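Peptidoglycan recognition protein 3 (Branchiostoma belcheri tsingtauense, PDB 4Z8I) probably cleaves the amide bond between N-acetylmuramic acid and L-alanine in bacterial peptidoglycan, as a zinc-dependent amidase that also carries a chitin-binding domain. Local coordinates at residues L85-V90 with G191-S195; V132-V138 with T173-A179. All blocks are in the same frame, centred on the assembly; numbering follows the deposited sequence.

Contact 1 of 2, residues L85-V90 with G191-S195; sequences LPVPKV and GKIRS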
ATOM      1  N   LEU A  85      -7.511  -8.872 -14.018  1.00 43.16           N
ATOM      2  CA  LEU A  85      -6.224  -8.216 -13.820  1.00 44.08           C
ATOM      3  C   LEU A  85      -5.640  -7.766 -15.156  1.00 38.41           C
ATOM      4  O   LEU A  85      -5.884  -8.396 -16.185  1.00 61.66           O
ATOM      5  CB  LEU A  85      -5.258  -9.145 -13.076  1.00 29.99           C
ATOM      6  CG  LEU A  85      -5.688  -9.547 -11.663  1.00 32.83           C
ATOM      7  CD1 LEU A  85      -4.733 -10.561 -11.062  1.00 36.45           C
ATOM      8  CD2 LEU A  85      -5.791  -8.326 -10.767  1.00 41.84           C
ATOM      9  N   PRO A  86      -4.874  -6.662 -15.152  1.00 32.32           N
ATOM     10  CA  PRO A  86      -4.558  -5.824 -13.992  1.00 39.51           C
ATOM     11  C   PRO A  86      -5.690  -4.853 -13.664  1.00 45.63           C
ATOM     12  O   PRO A  86      -6.588  -4.646 -14.480  1.00 57.83           O
ATOM     13  CB  PRO A  86      -3.329  -5.050 -14.458  1.00 31.36           C
ATOM     14  CG  PRO A  86      -3.529  -4.915 -15.923  1.00 24.51           C
ATOM     15  CD  PRO A  86      -4.193  -6.186 -16.370  1.00 27.38           C
ATOM     16  N   VAL A  87      -5.636  -4.268 -12.474  1.00 32.12           N
ATOM     17  CA  VAL A  87      -6.699  -3.394 -11.996  1.00 31.86           C
ATOM     18  C   VAL A  87      -6.468  -1.934 -12.400  1.00 38.04           C
ATOM     19  O   VAL A  87      -5.354  -1.416 -12.286  1.00 49.94           O
ATOM     20  CB  VAL A  87      -6.877  -3.541 -10.466  1.00 29.13           C
ATOM     21  CG1 VAL A  87      -7.892  -2.554  -9.929  1.00 39.55           C
ATOM     22  CG2 VAL A  87      -7.266  -4.967 -10.116  1.00 30.87           C
ATOM     23  N   PRO A  88      -7.525  -1.277 -12.902  1.00 24.76           N
ATOM     24  CA  PRO A  88      -7.493   0.113 -13.366  1.00 30.10           C
ATOM     25  C   PRO A  88      -7.301   1.122 -12.245  1.00 45.18           C
ATOM     26  O   PRO A  88      -6.584   2.101 -12.441  1.00 47.53           O
ATOM     27  CB  PRO A  88      -8.889   0.318 -13.968  1.00 25.09           C
ATOM     28  CG  PRO A  88      -9.399  -1.036 -14.246  1.00 33.72           C
ATOM     29  CD  PRO A  88      -8.809  -1.929 -13.209  1.00 36.65           C
ATOM     30  N   LYS A  89      -7.932   0.902 -11.096  1.00 33.71           N
ATOM     31  CA  LYS A  89      -7.966   1.946 -10.076  1.00 39.08           C
ATOM     32  C   LYS A  89      -7.816   1.475  -8.623  1.00 39.84           C
ATOM     33  O   LYS A  89      -8.070   0.320  -8.301  1.00 41.98           O
ATOM     34  CB  LYS A  89      -9.225   2.799 -10.255  1.00 43.99           C
ATOM     35  CG  LYS A  89     -10.483   2.015 -10.582  1.00 37.52           C
ATOM     36  CD  LYS A  89     -11.541   2.894 -11.245  1.00 27.37           C
ATOM     37  CE  LYS A  89     -11.320   3.004 -12.741  1.00 51.94           C
ATOM     38  NZ  LYS A  89     -12.424   3.731 -13.425  1.00 54.44           N
ATOM     39  N   VAL A  90      -7.388   2.389  -7.755  1.00 35.77           N
ATOM     40  CA  VAL A  90      -7.181   2.086  -6.340  1.00 35.79           C
ATOM     41  C   VAL A  90      -8.060   2.986  -5.478  1.00 40.45           C
ATOM     42  O   VAL A  90      -8.024   4.213  -5.617  1.00 35.29           O
ATOM     43  CB  VAL A  90      -5.710   2.295  -5.931  1.00 36.68           C
ATOM     44  CG1 VAL A  90      -5.503   1.922  -4.475  1.00 32.60           C
ATOM     45  CG2 VAL A  90      -4.794   1.474  -6.815  1.00 30.38           C
ATOM     46  N   GLY A 191       2.138  -6.317 -11.699  1.00 40.78           N
ATOM     47  CA  GLY A 191       1.162  -6.311 -12.773  1.00 32.39           C
ATOM     48  C   GLY A 191      -0.241  -6.599 -12.266  1.00 39.60           C
ATOM     49  O   GLY A 191      -1.120  -6.990 -13.035  1.00 48.14           O
ATOM     50  N   LYS A 192      -0.445  -6.414 -10.964  1.00 30.79           N
ATOM     51  CA  LYS A 192      -1.764  -6.552 -10.360  1.00 43.00           C
ATOM     52  C   LYS A 192      -2.526  -5.245 -10.529  1.00 38.92           C
ATOM     53  O   LYS A 192      -3.754  -5.228 -10.643  1.00 25.48           O
ATOM     54  CB  LYS A 192      -1.641  -6.880  -8.871  1.00 32.08           C
ATOM     55  CG  LYS A 192      -0.853  -8.139  -8.566  1.00 35.20           C
ATOM     56  CD  LYS A 192      -1.600  -9.391  -8.997  1.00 38.38           C
ATOM     57  CE  LYS A 192      -0.828 -10.646  -8.606  1.00 28.48           C
ATOM     58  NZ  LYS A 192      -1.640 -11.879  -8.796  1.00 44.90           N
ATOM     59  N   ILE A 193      -1.774  -4.151 -10.535  1.00 27.36           N
ATOM     60  CA  ILE A 193      -2.321  -2.818 -10.735  1.00 31.15           C
ATOM     61  C   ILE A 193      -1.612  -2.190 -11.929  1.00 32.77           C
ATOM     62  O   ILE A 193      -0.383  -2.252 -12.022  1.00 44.62           O
ATOM     63  CB  ILE A 193      -2.074  -1.931  -9.501  1.00 21.23           C
ATOM     64  CG1 ILE A 193      -2.466  -2.666  -8.220  1.00 20.70           C
ATOM     65  CG2 ILE A 193      -2.826  -0.621  -9.617  1.00 30.74           C
ATOM     66  CD1 ILE A 193      -2.139  -1.902  -6.961  1.00 22.74           C
ATOM     67  N   ARG A 194      -2.378  -1.599 -12.841  1.00 35.74           N
ATOM     68  CA  ARG A 194      -1.802  -0.901 -13.988  1.00 34.51           C
ATOM     69  C   ARG A 194      -0.878   0.219 -13.530  1.00 41.11           C
ATOM     70  O   ARG A 194      -1.071   0.791 -12.457  1.00 50.33           O
ATOM     71  CB  ARG A 194      -2.904  -0.313 -14.870  1.00 56.75           C
ATOM     72  CG  ARG A 194      -3.749  -1.350 -15.583  1.00 60.63           C
ATOM     73  CD  ARG A 194      -4.745  -0.703 -16.529  1.00 61.11           C
ATOM     74  NE  ARG A 194      -5.339  -1.678 -17.440  1.00 78.47           N
ATOM     75  CZ  ARG A 194      -4.812  -2.019 -18.611  1.00 81.79           C
ATOM     76  NH1 ARG A 194      -5.414  -2.916 -19.380  1.00 79.19           N
ATOM     77  NH2 ARG A 194      -3.678  -1.461 -19.013  1.00 89.41           N
ATOM     78  N   SER A 195       0.130   0.524 -14.340  1.00 43.62           N
ATOM     79  CA  SER A 195       1.048   1.608 -14.020  1.00 35.29           C
ATOM     80  C   SER A 195       0.321   2.937 -14.170  1.00 37.49           C
ATOM     81  O   SER A 195       0.567   3.883 -13.420  1.00 48.31           O
ATOM     82  CB  SER A 195       2.274   1.561 -14.929  1.00 32.55           C
ATOM     83  OG  SER A 195       1.902   1.681 -16.290  1.00 55.59           O
TER
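Pro86 lies against the side chain of Arg194, its ring crossing the arginine chain at a slant, with Pro86 CG 3.6 Å from Arg194 CG. The arginine runs extended from CG to NE, which carries its guanidinium past the proline; Pro86 CG sits over one face of that group, 4.0 Å above its plane and displaced toward the rim. Behind this pair the backbones form a parallel bridge between Val87 and Ile193. Val87 supplies both bonds: its N donates to Lys192 O at 2.8 Å, while its O accepts from Arg194 N at 3.0 Å, a nearly straight bond (N-H...O 169°). Ile193 is thus straddled, and its side chain shares a face of the sheet with that of Val87. Further along, the CG2 methyls of Val90 and Ile193 meet at 4.0 Å, the two side chains standing roughly perpendicular. At the other end, Lys192 bends at its second torsion (chi2 -70°), then straightens, bringing its CD within 3.9 Å of Leu85 CD1. The aliphatic part of the lysine therefore slants across the leucine, while its ammonium group forms a salt bridge with Asp145, a residue Leu85 also touches. Gly191, with positive phi, is the C-prime residue of the Schellman motif ending helix 174-190, so the short strand 193-194 begins almost directly from the helix. Val188 of that helix and Trp144 pack on Ile193, whereas Val90 enters the six-stranded mixed sheet, touching Tyr197 and Leu199 of neighbouring strand 197-201.

Contact 2 of 2, residues V132-V138 with T173-A179; sequences VGNDGNV and TASAIAA
The amide of Asn134 turns one face to Thr173, whose CG2 methyl lies over it, 3.6 Å from Asn134 CG. Thr173 N is above the same face and donates a weak bond to Asn134 OD1 at 3.4 Å, reaching the oxygen from above the amide plane. The carboxylate of Asp135 is likewise met over one face: Asn137 N bonds OD1, closing an Asx turn, and Asn137 ND2 bonds OD2 at 2.7 Å, both from well out of its plane. Tyr139 OH is a further partner of OD2. The Asn137 bonds tie Asp135 to the residue just after the type I turn from Gly133 to Gly136, which is itself closed by Gly136 N to Gly133 O; the Asp135 side chain starts out away from helix 174-190. Toward helix 174-190, the Thr173 hydroxyl donates to Asn134 O at 3.0 Å. With OG1 set between its own backbone N and carbonyl carbon (chi1 62°), the threonine also faces the first helical turn, accepting from Ser175 OG and, weakly, from Ala176 N. One N-cap oxygen thus links the turn's backbone to the start of the helix. Past this polar end, small residues allow close approach. Ser175 OG lies 3.4 Å from Gly136 CA, and the methyls of Ala176 and Ala179 lie near the carbonyl oxygens of Gly133 and Gly136, respectively. The valines that begin and end the hairpin loop complete the apolar seam: Val132 CG1 meets Ala176 CB at 3.6 Å and Val138 CG2 meets Ala179 CB at 3.8 Å. The contact thereby seats the loop joining strands 130-132 and 138-140 on the first turns of helix 174-190, with Phe163 of strand 158-163 against Ala176 and helix 103-120 touching Asp135 and Asn137.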
ATOM      1  N   VAL A 132      -4.426  -1.526   6.520  1.00 48.48           N
ATOM      2  CA  VAL A 132      -3.184  -0.914   6.968  1.00 43.07           C
ATOM      3  C   VAL A 132      -3.399  -0.381   8.373  1.00 34.01           C
ATOM      4  O   VAL A 132      -4.385   0.312   8.629  1.00 41.93           O
ATOM      5  CB  VAL A 132      -2.756   0.245   6.041  1.00 45.57           C
ATOM      6  CG1 VAL A 132      -1.595   1.009   6.643  1.00 50.90           C
ATOM      7  CG2 VAL A 132      -2.379  -0.279   4.663  1.00 37.71           C
ATOM      8  N   GLY A 133      -2.496  -0.723   9.285  1.00 29.92           N
ATOM      9  CA  GLY A 133      -2.592  -0.250  10.654  1.00 23.70           C
ATOM     10  C   GLY A 133      -1.537   0.795  10.961  1.00 43.55           C
ATOM     11  O   GLY A 133      -0.555   0.930  10.230  1.00 49.27           O
ATOM     12  N   ASN A 134      -1.735   1.535  12.048  1.00 45.52           N
ATOM     13  CA  ASN A 134      -0.769   2.541  12.470  1.00 33.15           C
ATOM     14  C   ASN A 134       0.537   1.907  12.933  1.00 36.73           C
ATOM     15  O   ASN A 134       1.515   2.607  13.197  1.00 38.82           O
ATOM     16  CB  ASN A 134      -1.359   3.432  13.569  1.00 44.57           C
ATOM     17  CG  ASN A 134      -2.147   4.607  13.015  1.00 52.01           C
ATOM     18  OD1 ASN A 134      -2.345   4.723  11.805  1.00 57.81           O
ATOM     19  ND2 ASN A 134      -2.600   5.486  13.902  1.00 42.50           N
ATOM     20  N   ASP A 135       0.544   0.578  13.025  1.00 40.07           N
ATOM     21  CA  ASP A 135       1.754  -0.174  13.339  1.00 35.42           C
ATOM     22  C   ASP A 135       2.673  -0.236  12.123  1.00 47.99           C
ATOM     23  O   ASP A 135       3.789  -0.752  12.201  1.00 47.85           O
ATOM     24  CB  ASP A 135       1.407  -1.590  13.805  1.00 35.15           C
ATOM     25  CG  ASP A 135       0.774  -2.430  12.706  1.00 53.84           C
ATOM     26  OD1 ASP A 135       0.123  -1.852  11.810  1.00 56.04           O
ATOM     27  OD2 ASP A 135       0.924  -3.672  12.744  1.00 48.10           O
ATOM     28  N   GLY A 136       2.192   0.282  10.997  1.00 48.80           N
ATOM     29  CA  GLY A 136       2.992   0.360   9.791  1.00 48.43           C
ATOM     30  C   GLY A 136       2.938  -0.902   8.954  1.00 45.77           C
ATOM     31  O   GLY A 136       3.647  -1.022   7.957  1.00 59.68           O
ATOM     32  N   ASN A 137       2.094  -1.846   9.356  1.00 48.06           N
ATOM     33  CA  ASN A 137       1.973  -3.108   8.634  1.00 34.26           C
ATOM     34  C   ASN A 137       0.806  -3.141   7.651  1.00 32.55           C
ATOM     35  O   ASN A 137      -0.164  -2.395   7.796  1.00 36.83           O
ATOM     36  CB  ASN A 137       1.854  -4.275   9.614  1.00 39.01           C
ATOM     37  CG  ASN A 137       3.170  -4.608  10.288  1.00 52.95           C
ATOM     38  OD1 ASN A 137       4.208  -4.723   9.631  1.00 44.96           O
ATOM     39  ND2 ASN A 137       3.135  -4.765  11.608  1.00 46.08           N
ATOM     40  N   VAL A 138       0.916  -4.009   6.650  1.00 28.73           N
ATOM     41  CA  VAL A 138      -0.182  -4.280   5.732  1.00 24.57           C
ATOM     42  C   VAL A 138      -0.763  -5.655   6.055  1.00 43.86           C
ATOM     43  O   VAL A 138      -0.023  -6.604   6.322  1.00 39.31           O
ATOM     44  CB  VAL A 138       0.288  -4.250   4.266  1.00 32.82           C
ATOM     45  CG1 VAL A 138      -0.893  -4.412   3.322  1.00 25.51           C
ATOM     46  CG2 VAL A 138       1.014  -2.954   3.974  1.00 25.71           C
ATOM     47  N   THR A 173      -0.297   7.224  10.919  1.00 41.37           N
ATOM     48  CA  THR A 173       1.140   7.365  11.124  1.00 30.97           C
ATOM     49  C   THR A 173       1.850   7.345   9.773  1.00 37.57           C
ATOM     50  O   THR A 173       1.347   6.767   8.809  1.00 37.38           O
ATOM     51  CB  THR A 173       1.693   6.246  12.027  1.00 34.84           C
ATOM     52  OG1 THR A 173       1.482   4.972  11.405  1.00 41.79           O
ATOM     53  CG2 THR A 173       0.994   6.260  13.375  1.00 28.84           C
ATOM     54  N   ALA A 174       3.013   7.985   9.699  1.00 40.53           N
ATOM     55  CA  ALA A 174       3.770   8.037   8.454  1.00 31.51           C
ATOM     56  C   ALA A 174       4.089   6.634   7.957  1.00 38.28           C
ATOM     57  O   ALA A 174       4.167   6.394   6.752  1.00 57.09           O
ATOM     58  CB  ALA A 174       5.044   8.840   8.641  1.00 39.63           C
ATOM     59  N   SER A 175       4.259   5.706   8.894  1.00 31.25           N
ATOM     60  CA  SER A 175       4.535   4.313   8.547  1.00 48.24           C
ATOM     61  C   SER A 175       3.347   3.659   7.844  1.00 42.76           C
ATOM     62  O   SER A 175       3.525   2.824   6.959  1.00 52.53           O
ATOM     63  CB  SER A 175       4.925   3.512   9.791  1.00 26.71           C
ATOM     64  OG  SER A 175       3.892   3.530  10.757  1.00 65.39           O
ATOM     65  N   ALA A 176       2.137   4.045   8.239  1.00 38.43           N
ATOM     66  CA  ALA A 176       0.930   3.528   7.601  1.00 42.32           C
ATOM     67  C   ALA A 176       0.833   4.009   6.154  1.00 30.95           C
ATOM     68  O   ALA A 176       0.574   3.219   5.239  1.00 34.64           O
ATOM     69  CB  ALA A 176      -0.302   3.938   8.392  1.00 24.16           C
ATOM     70  N   ILE A 177       1.049   5.308   5.961  1.00 31.80           N
ATOM     71  CA  ILE A 177       1.060   5.918   4.636  1.00 40.25           C
ATOM     72  C   ILE A 177       2.110   5.259   3.743  1.00 52.18           C
ATOM     73  O   ILE A 177       1.826   4.863   2.607  1.00 61.02           O
ATOM     74  CB  ILE A 177       1.380   7.420   4.724  1.00 36.82           C
ATOM     75  CG1 ILE A 177       0.538   8.095   5.813  1.00 41.34           C
ATOM     76  CG2 ILE A 177       1.187   8.089   3.374  1.00 41.56           C
ATOM     77  CD1 ILE A 177      -0.951   8.046   5.566  1.00 55.01           C
ATOM     78  N   ALA A 178       3.325   5.150   4.272  1.00 47.07           N
ATOM     79  CA  ALA A 178       4.430   4.520   3.560  1.00 36.95           C
ATOM     80  C   ALA A 178       4.094   3.088   3.170  1.00 37.91           C
ATOM     81  O   ALA A 178       4.395   2.648   2.057  1.00 50.60           O
ATOM     82  CB  ALA A 178       5.683   4.553   4.409  1.00 31.76           C
ATOM     83  N   ALA A 179       3.467   2.363   4.091  1.00 35.09           N
ATOM     84  CA  ALA A 179       3.079   0.981   3.834  1.00 42.25           C
ATOM     85  C   ALA A 179       2.041   0.884   2.718  1.00 47.57           C
ATOM     86  O   ALA A 179       2.117  -0.009   1.874  1.00 52.02           O
ATOM     87  CB  ALA A 179       2.563   0.330   5.099  1.00 31.61           C
TER

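Overall arrangement
From the N terminus the chain passes the disulfide-rich N-terminal part, probably the chitin-binding domain, and reaches residues 85-90, the first half of contact 1, at the start of strand 87-94. It then runs through helix 103-120 to the 132-138 loop and strand 158-163 before helix 174-190 begins. There contact 2 closes the smaller loop, of 34 intervening residues; contact 1 closes the larger, of 100, so contact 2 is nested within it. Their centres are 21 Å apart and they do not touch. Helix 174-190 connects them: contact 2 holds its beginning to a hairpin loop, and contact 1 ties the strand following its end to strand 87-94.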